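Long-range contact in BolA-like protein (Babesia bovis, PDB 3O2E), which is of unknown function but belongs to the BolA/IbaG family and may, like relatives, take part in binding a [2Fe-2S] cluster: residues A[30-35]-A[73-78]. Sequence-based numbering, arbitrary orientation.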
# COMPACT_ATOMS: atom_id res chain seq x y z
N GLU A 30 5.91 -4.43 -5.29
CA GLU A 30 6.61 -3.85 -6.43
C GLU A 30 5.91 -2.58 -6.94
O GLU A 30 6.56 -1.60 -7.27
CB GLU A 30 6.80 -4.94 -7.51
CG GLU A 30 7.01 -4.53 -8.98
CD GLU A 30 6.58 -5.68 -9.95
OE1 GLU A 30 6.91 -6.86 -9.66
OE2 GLU A 30 5.85 -5.44 -10.95
N ARG A 31 4.58 -2.61 -7.02
CA ARG A 31 3.82 -1.46 -7.48
C ARG A 31 3.99 -0.33 -6.53
O ARG A 31 4.23 0.79 -6.95
CB ARG A 31 2.33 -1.78 -7.54
CG ARG A 31 1.91 -2.73 -8.62
CD ARG A 31 1.95 -2.12 -9.98
NE ARG A 31 1.76 -3.22 -10.90
CZ ARG A 31 2.75 -3.98 -11.37
NH1 ARG A 31 4.03 -3.73 -11.06
NH2 ARG A 31 2.46 -5.00 -12.17
N LEU A 32 3.85 -0.62 -5.23
CA LEU A 32 3.99 0.44 -4.21
C LEU A 32 5.38 1.02 -4.22
O LEU A 32 5.54 2.24 -4.13
CB LEU A 32 3.63 -0.07 -2.78
CG LEU A 32 2.21 -0.55 -2.54
CD1 LEU A 32 2.01 -1.02 -1.08
CD2 LEU A 32 1.28 0.54 -2.83
N ARG A 33 6.40 0.16 -4.25
CA ARG A 33 7.80 0.64 -4.32
C ARG A 33 8.07 1.46 -5.56
O ARG A 33 8.76 2.48 -5.53
CB ARG A 33 8.79 -0.53 -4.27
CG ARG A 33 8.83 -1.10 -2.89
CD ARG A 33 9.55 -2.43 -2.80
NE ARG A 33 9.66 -2.71 -1.37
CZ ARG A 33 9.64 -3.90 -0.77
NH1 ARG A 33 9.52 -5.02 -1.48
NH2 ARG A 33 9.75 -3.94 0.58
N SER A 34 7.57 1.00 -6.70
CA SER A 34 7.79 1.71 -7.94
C SER A 34 7.21 3.14 -7.90
O SER A 34 7.91 4.09 -8.28
CB SER A 34 7.22 0.91 -9.09
OG SER A 34 7.28 1.69 -10.26
N MET A 35 5.97 3.29 -7.40
CA MET A 35 5.29 4.61 -7.41
C MET A 35 5.66 5.51 -6.22
O MET A 35 5.83 6.72 -6.38
CB MET A 35 3.78 4.46 -7.52
CG MET A 35 3.09 5.83 -7.71
SD MET A 35 1.32 5.98 -7.88
CE MET A 35 1.04 5.73 -9.65
N ARG A 73 -5.81 7.78 -2.14
CA ARG A 73 -5.87 7.85 -3.59
C ARG A 73 -4.57 7.53 -4.31
O ARG A 73 -4.54 6.82 -5.33
CB ARG A 73 -6.39 9.21 -4.00
CG ARG A 73 -7.82 9.34 -3.65
CD ARG A 73 -8.25 10.75 -3.61
NE ARG A 73 -9.68 10.83 -3.67
CZ ARG A 73 -10.41 11.87 -3.32
NH1 ARG A 73 -9.86 12.95 -2.81
NH2 ARG A 73 -11.73 11.81 -3.47
N LEU A 74 -3.48 8.06 -3.79
CA LEU A 74 -2.19 7.83 -4.39
C LEU A 74 -1.80 6.34 -4.34
O LEU A 74 -1.25 5.81 -5.27
CB LEU A 74 -1.16 8.69 -3.67
CG LEU A 74 0.22 8.94 -4.27
CD1 LEU A 74 0.12 9.62 -5.61
CD2 LEU A 74 1.01 9.79 -3.28
N VAL A 75 -2.03 5.70 -3.22
CA VAL A 75 -1.74 4.27 -3.08
C VAL A 75 -2.60 3.44 -3.99
O VAL A 75 -2.10 2.54 -4.67
CB VAL A 75 -1.87 3.84 -1.63
CG1 VAL A 75 -1.64 2.33 -1.48
CG2 VAL A 75 -0.88 4.66 -0.81
N ASN A 76 -3.89 3.76 -4.08
CA ASN A 76 -4.78 3.01 -4.96
C ASN A 76 -4.42 3.21 -6.40
O ASN A 76 -4.50 2.30 -7.19
CB ASN A 76 -6.20 3.45 -4.76
CG ASN A 76 -6.73 3.07 -3.42
OD1 ASN A 76 -6.31 2.09 -2.81
ND2 ASN A 76 -7.70 3.83 -2.98
N SER A 77 -3.96 4.41 -6.75
CA SER A 77 -3.50 4.63 -8.11
C SER A 77 -2.25 3.80 -8.50
O SER A 77 -2.09 3.46 -9.65
CB SER A 77 -3.32 6.11 -8.39
OG SER A 77 -1.98 6.44 -8.30
N ALA A 78 -1.38 3.49 -7.55
CA ALA A 78 -0.24 2.58 -7.76
C ALA A 78 -0.65 1.16 -8.16
O ALA A 78 0.02 0.48 -8.96
CB ALA A 78 0.62 2.56 -6.50
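Ala78 is the small knob between the two helices, its methyl seated in a hollow walled by Leu32 CD2, Met35 CB and SD, and the carbonyl O of Arg31. Met35 closes one side of that hollow: its CB and its SD both lie 3.8 Å from Ala78 CB. With CG anti to the backbone N (chi1 -173°), an extended chi2 carries SD across to helix 68-78, and the bend at chi3 turns CE onto Ser77. There SD lies over the last turn, 3.4 Å from Ser77 OG and 3.7 Å from Leu74 O, while CE touches the same Ser77 OG at 3.4 Å and comes near Ser77 O. Ser77 OG itself is tied back by a hydrogen bond to Leu74 O, reaching it from the same face as Ala78 N. On the sheet side the filling is branched: Leu32 CD2 meets Val75 CG1 at 3.7 Å, the two side chains slanting past each other. Both rest on strand 52-59, where Ile58 touches each of them, in the BolA-like fold of two helices packed on one face of a three-stranded mixed sheet. The two segments cross at 119° between their N-to-C directions, with axes 9.3 Å apart at closest approach and Arg31 and Ala78 having the nearest CA atoms. At that point the bend at chi2 (-73°) lays CB, CG and CD of Arg31 along the carbonyl of Ala78, CD 3.4 Å from Ala78 O, and the rest of the chain leads the guanidinium away from 73-78, where NE forms a salt bridge with Glu82.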